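Local coordinates for fructosyl amine: oxygen oxidoreductase (Aspergillus fumigatus, PDB 3DJE), which oxidatively deglycates fructosyl amines and fructosyl amino acids (Amadori products), using bound FAD and molecular oxygen, at residues A[11-15]-A[34-38]; A[211-216]-A[354-360]; A[344-350]-A[390-395]. All coordinates share one frame; numbering follows the deposited sequence.

All three contacts reach the same Rossmann-type sheet. Contact 1 (11-15 with 34-38) and contact 2 (211-216 with 354-360) both join parallel strands and adjoin each other: Val12 bonds through its backbone to Phe214 and Cys216, and both contacts touch FAD. Contact 1 is entirely buried and ends in polar bonds to the adenosine ribose; contact 2 is mostly buried and apolar along the strands, with Arg212, His354 and a water at the far end. Contact 3 (344-350 with 390-395) is partly buried and lies at the outer strand, which is antiparallel to 356-360. There a helix end replaces a neighbouring strand, and a carboxylate and an aromatic pair take over from regular strand pairing.

Contact 1. Residues A[11-15]-A[34-38]. With FAD (flavin-adenine dinucleotide), chain C.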
loop_
_atom_site.group_PDB
_atom_site.type_symbol
_atom_site.label_atom_id
_atom_site.label_comp_id
_atom_site.label_asym_id
_atom_site.label_seq_id
_atom_site.Cartn_x
_atom_site.Cartn_y
_atom_site.Cartn_z
ATOM N N ILE A 11 -19.208 4.244 2.540
ATOM C CA ILE A 11 -17.790 3.899 2.641
ATOM C C ILE A 11 -17.000 5.164 2.907
ATOM O O ILE A 11 -17.107 6.134 2.137
ATOM C CB ILE A 11 -17.256 3.234 1.360
ATOM C CG1 ILE A 11 -18.028 1.946 1.079
ATOM C CG2 ILE A 11 -15.740 2.971 1.464
ATOM C CD1 ILE A 11 -17.764 1.391 -0.293
ATOM N N VAL A 12 -16.238 5.168 4.001
ATOM C CA VAL A 12 -15.355 6.300 4.325
ATOM C C VAL A 12 -13.968 6.020 3.758
ATOM O O VAL A 12 -13.237 5.155 4.267
ATOM C CB VAL A 12 -15.287 6.575 5.853
ATOM C CG1 VAL A 12 -14.285 7.744 6.183
ATOM C CG2 VAL A 12 -16.667 6.893 6.407
ATOM N N GLY A 13 -13.641 6.735 2.684
ATOM C CA GLY A 13 -12.380 6.584 1.968
ATOM C C GLY A 13 -12.551 5.924 0.609
ATOM O O GLY A 13 -13.048 4.798 0.515
ATOM N N ALA A 14 -12.122 6.617 -0.450
ATOM C CA ALA A 14 -12.135 6.082 -1.816
ATOM C C ALA A 14 -10.728 5.686 -2.292
ATOM O O ALA A 14 -10.384 5.852 -3.465
ATOM C CB ALA A 14 -12.763 7.111 -2.777
ATOM N N GLY A 15 -9.925 5.167 -1.368
ATOM C CA GLY A 15 -8.588 4.701 -1.693
ATOM C C GLY A 15 -8.624 3.277 -2.187
ATOM O O GLY A 15 -9.629 2.815 -2.752
ATOM N N THR A 34 -22.657 4.837 -1.148
ATOM C CA THR A 34 -22.031 6.149 -1.279
ATOM C C THR A 34 -20.613 6.078 -0.733
ATOM O O THR A 34 -20.382 5.496 0.331
ATOM C CB THR A 34 -22.826 7.231 -0.512
ATOM O OG1 THR A 34 -24.163 7.291 -1.029
ATOM C CG2 THR A 34 -22.195 8.603 -0.688
ATOM N N VAL A 35 -19.671 6.664 -1.463
ATOM C CA VAL A 35 -18.279 6.718 -1.015
ATOM C C VAL A 35 -17.873 8.174 -0.824
ATOM O O VAL A 35 -18.102 9.005 -1.719
ATOM C CB VAL A 35 -17.312 6.042 -2.030
ATOM C CG1 VAL A 35 -15.880 5.978 -1.456
ATOM C CG2 VAL A 35 -17.781 4.626 -2.388
ATOM N N LEU A 36 -17.233 8.452 0.316
ATOM C CA LEU A 36 -16.786 9.811 0.672
ATOM C C LEU A 36 -15.269 9.901 0.734
ATOM O O LEU A 36 -14.625 9.090 1.395
ATOM C CB LEU A 36 -17.331 10.198 2.059
ATOM C CG LEU A 36 -18.847 10.177 2.262
ATOM C CD1 LEU A 36 -19.160 10.403 3.746
ATOM C CD2 LEU A 36 -19.534 11.219 1.394
ATOM N N ASP A 37 -14.700 10.913 0.093
ATOM C CA ASP A 37 -13.239 11.122 0.165
ATOM C C ASP A 37 -12.929 12.616 -0.011
ATOM O O ASP A 37 -13.535 13.253 -0.855
ATOM C CB ASP A 37 -12.566 10.291 -0.938
ATOM C CG ASP A 37 -11.077 10.078 -0.709
ATOM O OD1 ASP A 37 -10.309 11.066 -0.760
ATOM O OD2 ASP A 37 -10.666 8.920 -0.482
ATOM N N PRO A 38 -11.983 13.172 0.783
ATOM C CA PRO A 38 -11.633 14.592 0.704
ATOM C C PRO A 38 -10.866 14.986 -0.565
ATOM O O PRO A 38 -10.695 16.186 -0.825
ATOM C CB PRO A 38 -10.755 14.813 1.949
ATOM C CG PRO A 38 -10.178 13.496 2.262
ATOM C CD PRO A 38 -11.232 12.482 1.842
HETATM P PA FAD C . -5.373 4.413 0.870
HETATM O O1A FAD C . -5.358 3.852 -0.486
HETATM O O2A FAD C . -4.267 5.332 1.276
HETATM O O5B FAD C . -6.787 5.111 0.995
HETATM C C5B FAD C . -7.172 5.893 2.130
HETATM C C4B FAD C . -8.254 6.867 1.648
HETATM O O4B FAD C . -8.752 7.449 2.868
HETATM C C3B FAD C . -7.570 7.999 0.848
HETATM O O3B FAD C . -8.088 8.074 -0.491
HETATM C C2B FAD C . -7.939 9.240 1.677
HETATM O O2B FAD C . -8.243 10.400 0.841
HETATM C C1B FAD C . -9.155 8.733 2.501
HETATM N N9A FAD C . -9.396 9.703 3.613
HETATM C C8A FAD C . -8.491 10.336 4.389
HETATM N N7A FAD C . -9.142 11.170 5.227
HETATM C C5A FAD C . -10.454 11.059 4.975
HETATM C C6A FAD C . -11.598 11.672 5.498
HETATM N N6A FAD C . -11.484 12.604 6.474
HETATM N N1A FAD C . -12.803 11.324 5.006
HETATM C C2A FAD C . -12.923 10.412 4.034
HETATM N N3A FAD C . -11.851 9.810 3.508
HETATM C C4A FAD C . -10.615 10.123 3.965
HETATM N N1 FAD C . 1.514 -2.435 -1.616
HETATM C C2 FAD C . 1.684 -3.487 -2.514
HETATM O O2 FAD C . 0.888 -4.426 -2.566
HETATM N N3 FAD C . 2.789 -3.473 -3.367
HETATM C C4 FAD C . 3.727 -2.446 -3.336
HETATM O O4 FAD C . 4.692 -2.465 -4.110
HETATM C C4X FAD C . 3.553 -1.403 -2.413
HETATM N N5 FAD C . 4.482 -0.367 -2.343
HETATM C C5X FAD C . 4.207 0.746 -1.553
HETATM C C6 FAD C . 5.038 1.857 -1.657
HETATM C C7 FAD C . 4.767 3.003 -0.919
HETATM C C7M FAD C . 5.732 4.189 -1.056
HETATM C C8 FAD C . 3.647 3.054 -0.090
HETATM C C8M FAD C . 3.307 4.358 0.669
HETATM C C9 FAD C . 2.804 1.937 -0.003
HETATM C C9A FAD C . 3.073 0.780 -0.744
HETATM N N10 FAD C . 2.252 -0.363 -0.667
HETATM C C10 FAD C . 2.447 -1.411 -1.566
HETATM C "C1'" FAD C . 1.184 -0.450 0.338
HETATM C "C2'" FAD C . -0.150 -0.032 -0.283
HETATM O "O2'" FAD C . 0.041 1.132 -1.118
HETATM C "C3'" FAD C . -1.149 0.268 0.831
HETATM O "O3'" FAD C . -1.110 -0.800 1.800
HETATM C "C4'" FAD C . -2.586 0.369 0.309
HETATM O "O4'" FAD C . -2.666 1.167 -0.872
HETATM C "C5'" FAD C . -3.464 0.996 1.398
HETATM O "O5'" FAD C . -4.828 1.046 0.948
HETATM P P FAD C . -5.951 1.730 1.865
HETATM O O1P FAD C . -5.903 1.120 3.228
HETATM O O2P FAD C . -7.194 1.692 1.069
HETATM O O3P FAD C . -5.495 3.267 1.996
#
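Ile11 and Val12 pair in parallel with Val35 and Leu36, and the bonds run Ile11 N to Thr34 O, Leu36 N to Ile11 O (3.0 Å), then Gly13 N to Leu36 O (2.9 Å). These are neighbouring strands of the beta-alpha-beta unit formed by strand 9-12, helix 16-27 and strand 33-37. On the face that helix 16-27 covers, Ile11 CD1 rests against Val35 CG2 at 3.9 Å. The other branch of Val35, CG1, lies anti to the backbone N (chi1 -174°), which carries it to the Ala14 methyl, 3.6 Å from CB.

Asp37 stands at the C-terminal end of the strand pair. Its OD2 accepts Ala14 N at 2.7 Å on the anti lone pair, away from OD1, and also accepts the FAD ribose hydroxyl O3B. OD1 takes the second ribose hydroxyl, O2B, at 2.7 Å; the backbone N of Tyr39 is a further donor to OD1. The carboxylate is therefore tethered at both oxygens, and the glycine-rich turn and the cofactor are tied to the same group. Around the adenine, Val12 CG1 reaches C2A, and Pro38 CD comes within 3.2 Å of FAD N3A. Gly13 and Gly15 of the GxGxxG pattern let the cofactor lie directly on the main chain, with Gly15 CA 3.3 Å from FAD O5B.

Four donors on one buried carboxylate are consistent with an ionised Asp37, the acidic residue at the end of the second strand that reads the ribose diol in Rossmann-type FAD sites.

Contact 2. Residues A[211-216]-A[354-360]; sequences ERTFLC and HSLVLGC. With FAD (flavin-adenine dinucleotide), chain C.
Glu211 O, packed against the CB of Ser355, is held by two donors. Arg212 NH1 reaches it at 2.9 Å from above the carbonyl plane, and a water supplies the second hydrogen bond. The same water also donates to Ser355 OG at 2.8 Å and so bridges the two strand starts; Ser355 OG is bonded as well to the Asp196 carboxylate.

From here strands 212-215 and 356-360 run side by side as parallel neighbours of the Rossmann-type FAD-binding sheet, their axes 19° apart. Thr213 N gives to Ser355 O, Val357 N to Thr213 O, Leu215 N to Val357 O (2.8 Å) and Gly359 N to Leu215 O, an unbroken alternation that uses the facing N-H and C=O groups in turn.

At the solvent end the Arg212 chain bends at chi2 (-69°), which sets CD over Ser355 O and brings the guanidinium to the His354 ring. His354 CE1 lies over one guanidinium face, 3.5 Å from Arg212 NH2, with the two planes 64° apart; this is a tilted approach, not a parallel stack.

The two sheet faces differ. On one, Phe214 and Val357 lie side by side and point the same way: ring atom Phe214 CD1 is 3.6 Å from Val357 CB, and CG2 of the valine sits over the ring face. Met381 of helix 373-382 touches both. On the other, Leu215 CD2 meets Leu358 CD1 at 4.1 Å, while Leu356 sends CD1 back to Thr213 O. Toward the cofactor strand 212-215 ends and Cys216 follows, opposite Gly359; Cys216 O is 3.8 Å from FAD C5B.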
loop_
_atom_site.group_PDB
_atom_site.type_symbol
_atom_site.label_atom_id
_atom_site.label_comp_id
_atom_site.label_asym_id
_atom_site.label_seq_id
_atom_site.Cartn_x
_atom_site.Cartn_y
_atom_site.Cartn_z
ATOM N N GLU A 211 -27.224 2.411 6.865
ATOM C CA GLU A 211 -27.457 1.154 7.558
ATOM C C GLU A 211 -26.163 0.441 7.973
ATOM O O GLU A 211 -26.112 -0.220 9.009
ATOM C CB GLU A 211 -28.328 0.247 6.682
ATOM C CG GLU A 211 -29.759 0.736 6.505
ATOM C CD GLU A 211 -30.680 -0.372 5.986
ATOM O OE1 GLU A 211 -30.467 -1.545 6.364
ATOM O OE2 GLU A 211 -31.602 -0.078 5.188
ATOM N N ARG A 212 -25.128 0.546 7.132
ATOM C CA ARG A 212 -23.780 0.074 7.470
ATOM C C ARG A 212 -22.774 1.102 6.977
ATOM O O ARG A 212 -22.982 1.710 5.926
ATOM C CB ARG A 212 -23.452 -1.263 6.780
ATOM C CG ARG A 212 -24.328 -2.440 7.228
ATOM C CD ARG A 212 -24.040 -2.848 8.658
ATOM N NE ARG A 212 -24.756 -4.069 9.025
ATOM C CZ ARG A 212 -26.042 -4.111 9.375
ATOM N NH1 ARG A 212 -26.769 -2.999 9.431
ATOM N NH2 ARG A 212 -26.606 -5.274 9.674
ATOM N N THR A 213 -21.721 1.299 7.761
ATOM C CA THR A 213 -20.610 2.196 7.431
ATOM C C THR A 213 -19.331 1.376 7.398
ATOM O O THR A 213 -19.042 0.643 8.351
ATOM C CB THR A 213 -20.489 3.319 8.503
ATOM O OG1 THR A 213 -21.703 4.088 8.546
ATOM C CG2 THR A 213 -19.300 4.233 8.238
ATOM N N PHE A 214 -18.574 1.500 6.302
ATOM C CA PHE A 214 -17.281 0.859 6.150
ATOM C C PHE A 214 -16.208 1.918 6.354
ATOM O O PHE A 214 -16.239 2.948 5.696
ATOM C CB PHE A 214 -17.110 0.302 4.739
ATOM C CG PHE A 214 -18.065 -0.816 4.389
ATOM C CD1 PHE A 214 -17.657 -2.148 4.460
ATOM C CD2 PHE A 214 -19.359 -0.533 3.957
ATOM C CE1 PHE A 214 -18.533 -3.188 4.111
ATOM C CE2 PHE A 214 -20.242 -1.576 3.614
ATOM C CZ PHE A 214 -19.815 -2.902 3.694
ATOM N N LEU A 215 -15.261 1.642 7.240
ATOM C CA LEU A 215 -14.157 2.559 7.475
ATOM C C LEU A 215 -12.929 2.062 6.705
ATOM O O LEU A 215 -12.323 1.055 7.069
ATOM C CB LEU A 215 -13.897 2.697 8.970
ATOM C CG LEU A 215 -12.793 3.678 9.383
ATOM C CD1 LEU A 215 -13.071 5.062 8.803
ATOM C CD2 LEU A 215 -12.704 3.729 10.894
ATOM N N CYS A 216 -12.600 2.789 5.638
ATOM C CA CYS A 216 -11.520 2.424 4.723
ATOM C C CYS A 216 -10.624 3.633 4.464
ATOM O O CYS A 216 -10.233 3.911 3.335
ATOM C CB CYS A 216 -12.111 1.920 3.400
ATOM S SG CYS A 216 -13.040 0.397 3.569
ATOM N N HIS A 354 -22.444 -2.292 16.069
ATOM C CA HIS A 354 -23.123 -3.257 15.180
ATOM C C HIS A 354 -23.070 -2.921 13.678
ATOM O O HIS A 354 -22.971 -3.820 12.842
ATOM C CB HIS A 354 -24.588 -3.386 15.662
ATOM C CG HIS A 354 -25.487 -4.166 14.750
ATOM N ND1 HIS A 354 -26.224 -3.575 13.744
ATOM C CD2 HIS A 354 -25.798 -5.485 14.721
ATOM C CE1 HIS A 354 -26.929 -4.502 13.117
ATOM N NE2 HIS A 354 -26.688 -5.670 13.689
ATOM N N SER A 355 -23.146 -1.637 13.347
ATOM C CA SER A 355 -23.304 -1.195 11.965
ATOM C C SER A 355 -21.977 -0.851 11.303
ATOM O O SER A 355 -21.966 -0.496 10.129
ATOM C CB SER A 355 -24.236 0.026 11.901
ATOM O OG SER A 355 -25.513 -0.260 12.469
ATOM N N LEU A 356 -20.881 -0.931 12.056
ATOM C CA LEU A 356 -19.557 -0.540 11.541
ATOM C C LEU A 356 -18.743 -1.734 11.056
ATOM O O LEU A 356 -18.669 -2.765 11.740
ATOM C CB LEU A 356 -18.770 0.220 12.614
ATOM C CG LEU A 356 -17.374 0.743 12.239
ATOM C CD1 LEU A 356 -17.466 1.797 11.148
ATOM C CD2 LEU A 356 -16.640 1.301 13.466
ATOM N N VAL A 357 -18.134 -1.575 9.878
ATOM C CA VAL A 357 -17.227 -2.574 9.310
ATOM C C VAL A 357 -15.872 -1.909 9.092
ATOM O O VAL A 357 -15.800 -0.822 8.527
ATOM C CB VAL A 357 -17.748 -3.128 7.966
ATOM C CG1 VAL A 357 -16.834 -4.247 7.444
ATOM C CG2 VAL A 357 -19.172 -3.681 8.129
ATOM N N LEU A 358 -14.815 -2.568 9.553
ATOM C CA LEU A 358 -13.443 -2.093 9.391
ATOM C C LEU A 358 -12.827 -2.726 8.162
ATOM O O LEU A 358 -12.937 -3.932 7.982
ATOM C CB LEU A 358 -12.580 -2.482 10.606
ATOM C CG LEU A 358 -12.811 -1.775 11.957
ATOM C CD1 LEU A 358 -13.114 -0.285 11.769
ATOM C CD2 LEU A 358 -13.905 -2.469 12.738
ATOM N N GLY A 359 -12.171 -1.930 7.327
ATOM C CA GLY A 359 -11.362 -2.492 6.258
ATOM C C GLY A 359 -10.061 -1.730 6.226
ATOM O O GLY A 359 -9.906 -0.787 5.454
ATOM N N CYS A 360 -9.150 -2.099 7.116
ATOM C CA CYS A 360 -7.897 -1.354 7.237
ATOM C C CYS A 360 -6.739 -2.176 7.777
ATOM O O CYS A 360 -6.766 -3.401 7.713
ATOM C CB CYS A 360 -8.078 -0.071 8.035
ATOM S SG CYS A 360 -8.809 -0.379 9.608
HETATM P PA FAD C . -5.373 4.413 0.870
HETATM O O1A FAD C . -5.358 3.852 -0.486
HETATM O O2A FAD C . -4.267 5.332 1.276
HETATM O O5B FAD C . -6.787 5.111 0.995
HETATM C C5B FAD C . -7.172 5.893 2.130
HETATM C C4B FAD C . -8.254 6.867 1.648
HETATM O O4B FAD C . -8.752 7.449 2.868
HETATM C C3B FAD C . -7.570 7.999 0.848
HETATM O O3B FAD C . -8.088 8.074 -0.491
HETATM C C2B FAD C . -7.939 9.240 1.677
HETATM O O2B FAD C . -8.243 10.400 0.841
HETATM C C1B FAD C . -9.155 8.733 2.501
HETATM N N9A FAD C . -9.396 9.703 3.613
HETATM C C8A FAD C . -8.491 10.336 4.389
HETATM N N7A FAD C . -9.142 11.170 5.227
HETATM C C5A FAD C . -10.454 11.059 4.975
HETATM C C6A FAD C . -11.598 11.672 5.498
HETATM N N6A FAD C . -11.484 12.604 6.474
HETATM N N1A FAD C . -12.803 11.324 5.006
HETATM C C2A FAD C . -12.923 10.412 4.034
HETATM N N3A FAD C . -11.851 9.810 3.508
HETATM C C4A FAD C . -10.615 10.123 3.965
HETATM N N1 FAD C . 1.514 -2.435 -1.616
HETATM C C2 FAD C . 1.684 -3.487 -2.514
HETATM O O2 FAD C . 0.888 -4.426 -2.566
HETATM N N3 FAD C . 2.789 -3.473 -3.367
HETATM C C4 FAD C . 3.727 -2.446 -3.336
HETATM O O4 FAD C . 4.692 -2.465 -4.110
HETATM C C4X FAD C . 3.553 -1.403 -2.413
HETATM N N5 FAD C . 4.482 -0.367 -2.343
HETATM C C5X FAD C . 4.207 0.746 -1.553
HETATM C C6 FAD C . 5.038 1.857 -1.657
HETATM C C7 FAD C . 4.767 3.003 -0.919
HETATM C C7M FAD C . 5.732 4.189 -1.056
HETATM C C8 FAD C . 3.647 3.054 -0.090
HETATM C C8M FAD C . 3.307 4.358 0.669
HETATM C C9 FAD C . 2.804 1.937 -0.003
HETATM C C9A FAD C . 3.073 0.780 -0.744
HETATM N N10 FAD C . 2.252 -0.363 -0.667
HETATM C C10 FAD C . 2.447 -1.411 -1.566
HETATM C "C1'" FAD C . 1.184 -0.450 0.338
HETATM C "C2'" FAD C . -0.150 -0.032 -0.283
HETATM O "O2'" FAD C . 0.041 1.132 -1.118
HETATM C "C3'" FAD C . -1.149 0.268 0.831
HETATM O "O3'" FAD C . -1.110 -0.800 1.800
HETATM C "C4'" FAD C . -2.586 0.369 0.309
HETATM O "O4'" FAD C . -2.666 1.167 -0.872
HETATM C "C5'" FAD C . -3.464 0.996 1.398
HETATM O "O5'" FAD C . -4.828 1.046 0.948
HETATM P P FAD C . -5.951 1.730 1.865
HETATM O O1P FAD C . -5.903 1.120 3.228
HETATM O O2P FAD C . -7.194 1.692 1.069
HETATM O O3P FAD C . -5.495 3.267 1.996
HETATM O O HOH W 1 -27.967 0.041 11.250
#

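Contact 3. Residues A[344-350]-A[390-395]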
loop_
_atom_site.group_PDB
_atom_site.type_symbol
_atom_site.label_atom_id
_atom_site.label_comp_id
_atom_site.label_asym_id
_atom_site.label_seq_id
_atom_site.Cartn_x
_atom_site.Cartn_y
_atom_site.Cartn_z
ATOM N N GLU A 344 -0.646 -8.104 9.975
ATOM C CA GLU A 344 -1.835 -8.761 9.430
ATOM C C GLU A 344 -2.992 -7.771 9.322
ATOM O O GLU A 344 -3.065 -6.801 10.079
ATOM C CB GLU A 344 -2.258 -9.956 10.284
ATOM C CG GLU A 344 -1.191 -11.028 10.498
ATOM C CD GLU A 344 -0.685 -11.720 9.212
ATOM O OE1 GLU A 344 -1.265 -11.559 8.107
ATOM O OE2 GLU A 344 0.326 -12.451 9.321
ATOM N N PHE A 345 -3.905 -8.021 8.387
ATOM C CA PHE A 345 -4.951 -7.046 8.083
ATOM C C PHE A 345 -5.992 -6.964 9.196
ATOM O O PHE A 345 -6.104 -7.879 10.034
ATOM C CB PHE A 345 -5.640 -7.385 6.754
ATOM C CG PHE A 345 -4.690 -7.547 5.603
ATOM C CD1 PHE A 345 -3.532 -6.757 5.509
ATOM C CD2 PHE A 345 -4.972 -8.456 4.592
ATOM C CE1 PHE A 345 -2.632 -6.888 4.433
ATOM C CE2 PHE A 345 -4.090 -8.604 3.502
ATOM C CZ PHE A 345 -2.923 -7.816 3.420
ATOM N N LEU A 346 -6.745 -5.860 9.213
ATOM C CA LEU A 346 -7.807 -5.652 10.191
ATOM C C LEU A 346 -9.110 -5.447 9.415
ATOM O O LEU A 346 -9.428 -4.338 8.959
ATOM C CB LEU A 346 -7.495 -4.447 11.099
ATOM C CG LEU A 346 -8.548 -4.084 12.147
ATOM C CD1 LEU A 346 -9.097 -5.306 12.914
ATOM C CD2 LEU A 346 -7.925 -3.058 13.083
ATOM N N ILE A 347 -9.833 -6.553 9.230
ATOM C CA ILE A 347 -11.063 -6.586 8.445
ATOM C C ILE A 347 -12.071 -7.359 9.271
ATOM O O ILE A 347 -11.918 -8.569 9.474
ATOM C CB ILE A 347 -10.837 -7.256 7.052
ATOM C CG1 ILE A 347 -9.873 -6.404 6.204
ATOM C CG2 ILE A 347 -12.171 -7.517 6.340
ATOM C CD1 ILE A 347 -9.230 -7.158 5.030
ATOM N N ASP A 348 -13.062 -6.652 9.807
ATOM C CA ASP A 348 -14.011 -7.251 10.733
ATOM C C ASP A 348 -15.148 -6.276 10.962
ATOM O O ASP A 348 -15.039 -5.085 10.664
ATOM C CB ASP A 348 -13.312 -7.532 12.066
ATOM C CG ASP A 348 -14.027 -8.601 12.929
ATOM O OD1 ASP A 348 -15.088 -9.162 12.556
ATOM O OD2 ASP A 348 -13.492 -8.889 14.023
ATOM N N ARG A 349 -16.252 -6.795 11.481
ATOM C CA ARG A 349 -17.250 -5.943 12.106
ATOM C C ARG A 349 -16.672 -5.456 13.424
ATOM O O ARG A 349 -15.912 -6.183 14.081
ATOM C CB ARG A 349 -18.512 -6.743 12.390
ATOM C CG ARG A 349 -18.877 -7.642 11.246
ATOM C CD ARG A 349 -20.162 -7.287 10.622
ATOM N NE ARG A 349 -21.182 -8.262 10.977
ATOM C CZ ARG A 349 -21.957 -8.172 12.053
ATOM N NH1 ARG A 349 -21.828 -7.143 12.884
ATOM N NH2 ARG A 349 -22.869 -9.108 12.299
ATOM N N HIS A 350 -17.032 -4.237 13.815
ATOM C CA HIS A 350 -16.656 -3.741 15.132
ATOM C C HIS A 350 -17.404 -4.568 16.210
ATOM O O HIS A 350 -18.583 -4.873 16.040
ATOM C CB HIS A 350 -16.980 -2.255 15.258
ATOM C CG HIS A 350 -16.355 -1.620 16.454
ATOM N ND1 HIS A 350 -16.918 -1.689 17.713
ATOM C CD2 HIS A 350 -15.196 -0.935 16.591
ATOM C CE1 HIS A 350 -16.140 -1.051 18.571
ATOM N NE2 HIS A 350 -15.086 -0.590 17.916
ATOM N N HIS A 390 -10.866 -15.406 9.450
ATOM C CA HIS A 390 -11.332 -14.490 10.485
ATOM C C HIS A 390 -10.385 -14.418 11.679
ATOM O O HIS A 390 -10.102 -13.335 12.185
ATOM C CB HIS A 390 -12.727 -14.872 10.959
ATOM C CG HIS A 390 -13.227 -14.008 12.072
ATOM N ND1 HIS A 390 -13.501 -12.668 11.904
ATOM C CD2 HIS A 390 -13.471 -14.285 13.375
ATOM C CE1 HIS A 390 -13.923 -12.161 13.050
ATOM N NE2 HIS A 390 -13.903 -13.118 13.962
ATOM N N GLU A 391 -9.893 -15.569 12.127
ATOM C CA GLU A 391 -9.027 -15.619 13.305
ATOM C C GLU A 391 -7.788 -14.727 13.173
ATOM O O GLU A 391 -7.314 -14.149 14.168
ATOM C CB GLU A 391 -8.633 -17.072 13.604
ATOM C CG GLU A 391 -8.203 -17.336 15.042
ATOM C CD GLU A 391 -9.152 -16.742 16.089
ATOM O OE1 GLU A 391 -10.400 -16.839 15.939
ATOM O OE2 GLU A 391 -8.631 -16.174 17.076
ATOM N N LEU A 392 -7.278 -14.589 11.951
ATOM C CA LEU A 392 -6.091 -13.781 11.717
ATOM C C LEU A 392 -6.381 -12.285 11.552
ATOM O O LEU A 392 -5.588 -11.457 12.000
ATOM C CB LEU A 392 -5.311 -14.286 10.496
ATOM C CG LEU A 392 -3.899 -13.713 10.334
ATOM C CD1 LEU A 392 -3.002 -14.113 11.520
ATOM C CD2 LEU A 392 -3.263 -14.148 9.011
ATOM N N ILE A 393 -7.506 -11.951 10.922
ATOM C CA ILE A 393 -7.789 -10.556 10.538
ATOM C C ILE A 393 -8.809 -9.857 11.448
ATOM O O ILE A 393 -9.157 -8.686 11.225
ATOM C CB ILE A 393 -8.292 -10.456 9.075
ATOM C CG1 ILE A 393 -9.652 -11.160 8.940
ATOM C CG2 ILE A 393 -7.221 -11.001 8.114
ATOM C CD1 ILE A 393 -10.298 -11.121 7.555
ATOM N N LYS A 394 -9.288 -10.560 12.469
ATOM C CA LYS A 394 -10.331 -10.008 13.344
ATOM C C LYS A 394 -9.862 -8.821 14.189
ATOM O O LYS A 394 -8.667 -8.609 14.355
ATOM C CB LYS A 394 -10.880 -11.096 14.272
ATOM C CG LYS A 394 -9.859 -11.655 15.235
ATOM C CD LYS A 394 -10.565 -12.531 16.237
ATOM C CE LYS A 394 -9.600 -13.283 17.106
ATOM N NZ LYS A 394 -10.388 -14.224 17.956
ATOM N N TRP A 395 -10.829 -8.056 14.702
ATOM C CA TRP A 395 -10.569 -7.034 15.722
ATOM C C TRP A 395 -9.753 -7.668 16.844
ATOM O O TRP A 395 -10.148 -8.696 17.389
ATOM C CB TRP A 395 -11.900 -6.500 16.259
ATOM C CG TRP A 395 -11.779 -5.359 17.211
ATOM C CD1 TRP A 395 -11.784 -5.430 18.583
ATOM C CD2 TRP A 395 -11.662 -3.970 16.878
ATOM N NE1 TRP A 395 -11.671 -4.162 19.123
ATOM C CE2 TRP A 395 -11.594 -3.250 18.102
ATOM C CE3 TRP A 395 -11.594 -3.260 15.668
ATOM C CZ2 TRP A 395 -11.458 -1.857 18.146
ATOM C CZ3 TRP A 395 -11.474 -1.864 15.716
ATOM C CH2 TRP A 395 -11.406 -1.182 16.949
HETATM O O HOH W 2 -13.268 -11.046 9.729
#
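Two hydrogen bonds tie Ile347 and Asp348 to the end of helix 387-393. Ile347 N donates to Ile393 O at 3.0 Å, and Trp395 N gives to Asp348 OD2 at 2.9 Å on the anti lone pair, away from OD1. Asp348 CG lies anti to the backbone N, which turns the carboxylate to the chain just past the helix. A water adds a third link, donating to Ile347 O and also bonded to His390 ND1.

Asp348 OD1 also meets the edge of the His390 ring near its plane, 3.3 Å from the ring carbon CE1, with the carboxylate turned 76° to the ring; this is a close contact, not a hydrogen bond. Lys394, the first residue past the helix, pairs through NZ with Glu391 OE2 in a salt bridge.

The aromatic element is an inclined edge-to-face pair in which the edge of His350 meets the face of Trp395. The His350 ring and the six-membered ring of Trp395 have centroids 4.7 Å apart and planes at 56°. His350 ND1 accepts the backbone N of Tyr353.

Apolar packing fills the rest. Ile393 places CG1 between its backbone N and carbonyl carbon (chi1 65°), and from there CD1 reaches Ile347 CB at 3.9 Å. Leu346 CD1 rests 3.6 Å from Trp395 CA. Leu392 crosses the Glu344 side chain, with CD2 in van der Waals contact 3.4 Å from Glu344 OE1; that oxygen's polar partners are Asn70, by a hydrogen bond, and Arg365 of the FSA pocket, by a salt bridge.

The helix end thus joins the outer edge of strand 346-347, whose other edge pairs antiparallel with strand 356-360, while helix 373-382 packs on Ile347 and Ile393 and helix 64-83 meets Leu392.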